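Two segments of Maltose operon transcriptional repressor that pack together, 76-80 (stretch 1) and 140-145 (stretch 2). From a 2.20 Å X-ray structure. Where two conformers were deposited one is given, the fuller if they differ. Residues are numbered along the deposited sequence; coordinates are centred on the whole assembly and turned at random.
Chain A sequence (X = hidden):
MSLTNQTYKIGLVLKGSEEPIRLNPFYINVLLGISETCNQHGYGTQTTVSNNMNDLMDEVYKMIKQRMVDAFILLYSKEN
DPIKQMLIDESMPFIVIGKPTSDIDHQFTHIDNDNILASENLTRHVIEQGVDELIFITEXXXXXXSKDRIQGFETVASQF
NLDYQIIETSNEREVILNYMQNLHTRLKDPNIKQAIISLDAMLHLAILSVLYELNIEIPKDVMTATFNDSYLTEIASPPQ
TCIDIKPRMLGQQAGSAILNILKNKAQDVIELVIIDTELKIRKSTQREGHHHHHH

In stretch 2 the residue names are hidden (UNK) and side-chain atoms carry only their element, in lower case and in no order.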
# COMPACT_ATOMS: atom_id res chain seq x y z
N TYR A 76 14.88 7.20 -8.55
CA TYR A 76 14.30 7.41 -9.87
C TYR A 76 15.41 7.78 -10.85
O TYR A 76 16.50 8.15 -10.43
CB TYR A 76 13.22 8.50 -9.83
CG TYR A 76 13.77 9.87 -9.52
CD1 TYR A 76 13.89 10.31 -8.20
CD2 TYR A 76 14.18 10.73 -10.54
CE1 TYR A 76 14.41 11.57 -7.91
CE2 TYR A 76 14.70 11.97 -10.27
CZ TYR A 76 14.81 12.38 -8.96
OH TYR A 76 15.31 13.62 -8.70
N SER A 77 15.12 7.70 -12.14
CA SER A 77 16.04 8.16 -13.18
C SER A 77 15.33 9.15 -14.11
O SER A 77 14.23 8.88 -14.60
CB SER A 77 16.57 6.97 -13.98
OG SER A 77 17.54 7.38 -14.93
N LYS A 78 15.96 10.29 -14.34
CA LYS A 78 15.45 11.27 -15.30
C LYS A 78 16.59 11.98 -16.00
O LYS A 78 17.64 12.25 -15.39
CB LYS A 78 14.50 12.27 -14.62
CG LYS A 78 13.52 12.94 -15.58
CD LYS A 78 12.25 13.40 -14.87
CE LYS A 78 11.33 14.15 -15.83
NZ LYS A 78 10.01 14.46 -15.22
N GLU A 79 16.40 12.25 -17.29
CA GLU A 79 17.37 13.01 -18.09
C GLU A 79 17.40 14.45 -17.58
O GLU A 79 16.35 15.05 -17.33
CB GLU A 79 16.99 12.98 -19.57
CG GLU A 79 18.12 13.42 -20.51
CD GLU A 79 17.62 14.10 -21.79
OE1 GLU A 79 18.32 15.00 -22.30
OE2 GLU A 79 16.52 13.73 -22.27
N ASN A 80 18.63 14.97 -17.44
CA ASN A 80 18.90 16.30 -16.86
C ASN A 80 18.26 16.48 -15.49
O ASN A 80 17.56 17.47 -15.25
CB ASN A 80 18.50 17.44 -17.82
CG ASN A 80 19.06 17.27 -19.22
OD1 ASN A 80 20.19 16.79 -19.40
ND2 ASN A 80 18.27 17.65 -20.22
N UNK A 140 2.05 11.30 -16.70
CA UNK A 140 2.87 12.44 -17.10
C UNK A 140 4.24 12.46 -16.40
O UNK A 140 4.46 11.79 -15.39
c UNK A 140 2.12 13.75 -16.85
n UNK A 140 -1.99 14.77 -19.31
c UNK A 140 -0.03 14.67 -17.77
c UNK A 140 0.60 13.60 -16.90
c UNK A 140 -1.51 14.41 -17.95
N UNK A 141 5.14 13.26 -16.96
CA UNK A 141 6.54 13.27 -16.56
C UNK A 141 7.38 12.58 -17.62
O UNK A 141 6.94 11.60 -18.22
N UNK A 142 8.58 13.09 -17.84
CA UNK A 142 9.48 12.50 -18.83
C UNK A 142 10.33 11.38 -18.22
O UNK A 142 11.56 11.36 -18.37
o UNK A 142 8.46 14.48 -20.65
c UNK A 142 9.54 14.71 -20.11
c UNK A 142 10.36 13.58 -19.48
n UNK A 142 10.07 15.93 -20.05
N UNK A 143 9.66 10.44 -17.54
CA UNK A 143 10.33 9.36 -16.82
C UNK A 143 10.81 8.27 -17.76
O UNK A 143 10.08 7.84 -18.65
c UNK A 143 9.42 8.78 -15.73
c UNK A 143 10.10 10.28 -13.83
c UNK A 143 9.80 11.20 -12.83
c UNK A 143 9.09 9.76 -14.65
c UNK A 143 7.78 10.18 -14.45
c UNK A 143 7.47 11.10 -13.46
c UNK A 143 8.48 11.61 -12.64
N UNK A 144 12.04 7.82 -17.53
CA UNK A 144 12.65 6.82 -18.39
C UNK A 144 11.96 5.46 -18.33
O UNK A 144 11.97 4.73 -19.30
c UNK A 144 14.15 6.70 -18.10
o UNK A 144 14.45 9.65 -18.04
c UNK A 144 14.67 9.02 -19.09
c UNK A 144 15.05 7.54 -19.02
o UNK A 144 14.61 9.56 -20.22
N UNK A 145 11.33 5.13 -17.20
CA UNK A 145 10.59 3.88 -17.04
C UNK A 145 9.39 3.86 -18.00
O UNK A 145 9.13 2.87 -18.69
c UNK A 145 10.20 3.61 -15.53
c UNK A 145 9.79 4.90 -14.83
c UNK A 145 9.10 2.57 -15.40

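Position 140 carries five side-chain atoms, four carbons in an unbranched row ending in a nitrogen, and they reach nothing on stretch 1. That is lysine, K140. Its side chain is exposed, so a long, charged chain fits here without taking part in the contact.

Position 141 has no side-chain atoms, and its phi/psi of 106/144° explains why: a CB on this backbone would be jammed against the carbonyl oxygen of the residue before. Its bare CA lies 3.9 Å from NZ of K78. The residue is glycine, G141.

Position 142 shows two carbons, the second bearing one oxygen and one nitrogen. Its CB packs 3.8 Å from CE of K78, while its backbone N lies 3.3 Å from NZ of K78. Both nitrogens are donors, so this proximity is no hydrogen bond. The short amide makes the residue asparagine, N142, and the polar group suits an exposed site.

Position 143 has one carbon followed by a ring of six carbons, with no heteroatom; the ring packs against the side chain of K78, with the carbonyl O of S77 at its edge. This identifies phenylalanine, F143, at the N-cap position, right before a helix. CE1 of F143 touches CD of K78 at 3.9 Å, and NZ of K78 stands over the ring face, 4.3 Å from the ring centroid and 20° off the normal. This is a cation-pi interaction: the electron-rich face of an aromatic ring attracts the ammonium group. The O of S77 lies 4.4 Å from CD1 of F143. An ideal CB on G141 would lie 2.4 Å from CE2 of F143, a second reason for glycine there.

Position 144 has three carbons in a row, the third carrying two oxygens. Its CA-to-CB bond points toward stretch 1, and one carboxylate oxygen reaches the backbone of K78 and E79. This is glutamate, E144, whose carboxylate can accept a hydrogen bond from a backbone NH. The N of E79 donates a weak one to OE1 of E144, 3.3 Å long with an angle of 135°. OE1 of E144 is also 3.3 Å from CA of K78.

Position 145 has one carbon bearing two more, out of contact with stretch 1. The branched pattern is that of valine, V145, whose compact hydrocarbon takes no part here.

The contact, burying 310 Å² in all, centres on K78. Its extended side chain, with all four chi angles t, runs past F143 to place NZ over the ring and beside the backbone of G141 and N142, while E144 reaches the backbone of stretch 1.

Stretch 2 (140-145) KGNFEV
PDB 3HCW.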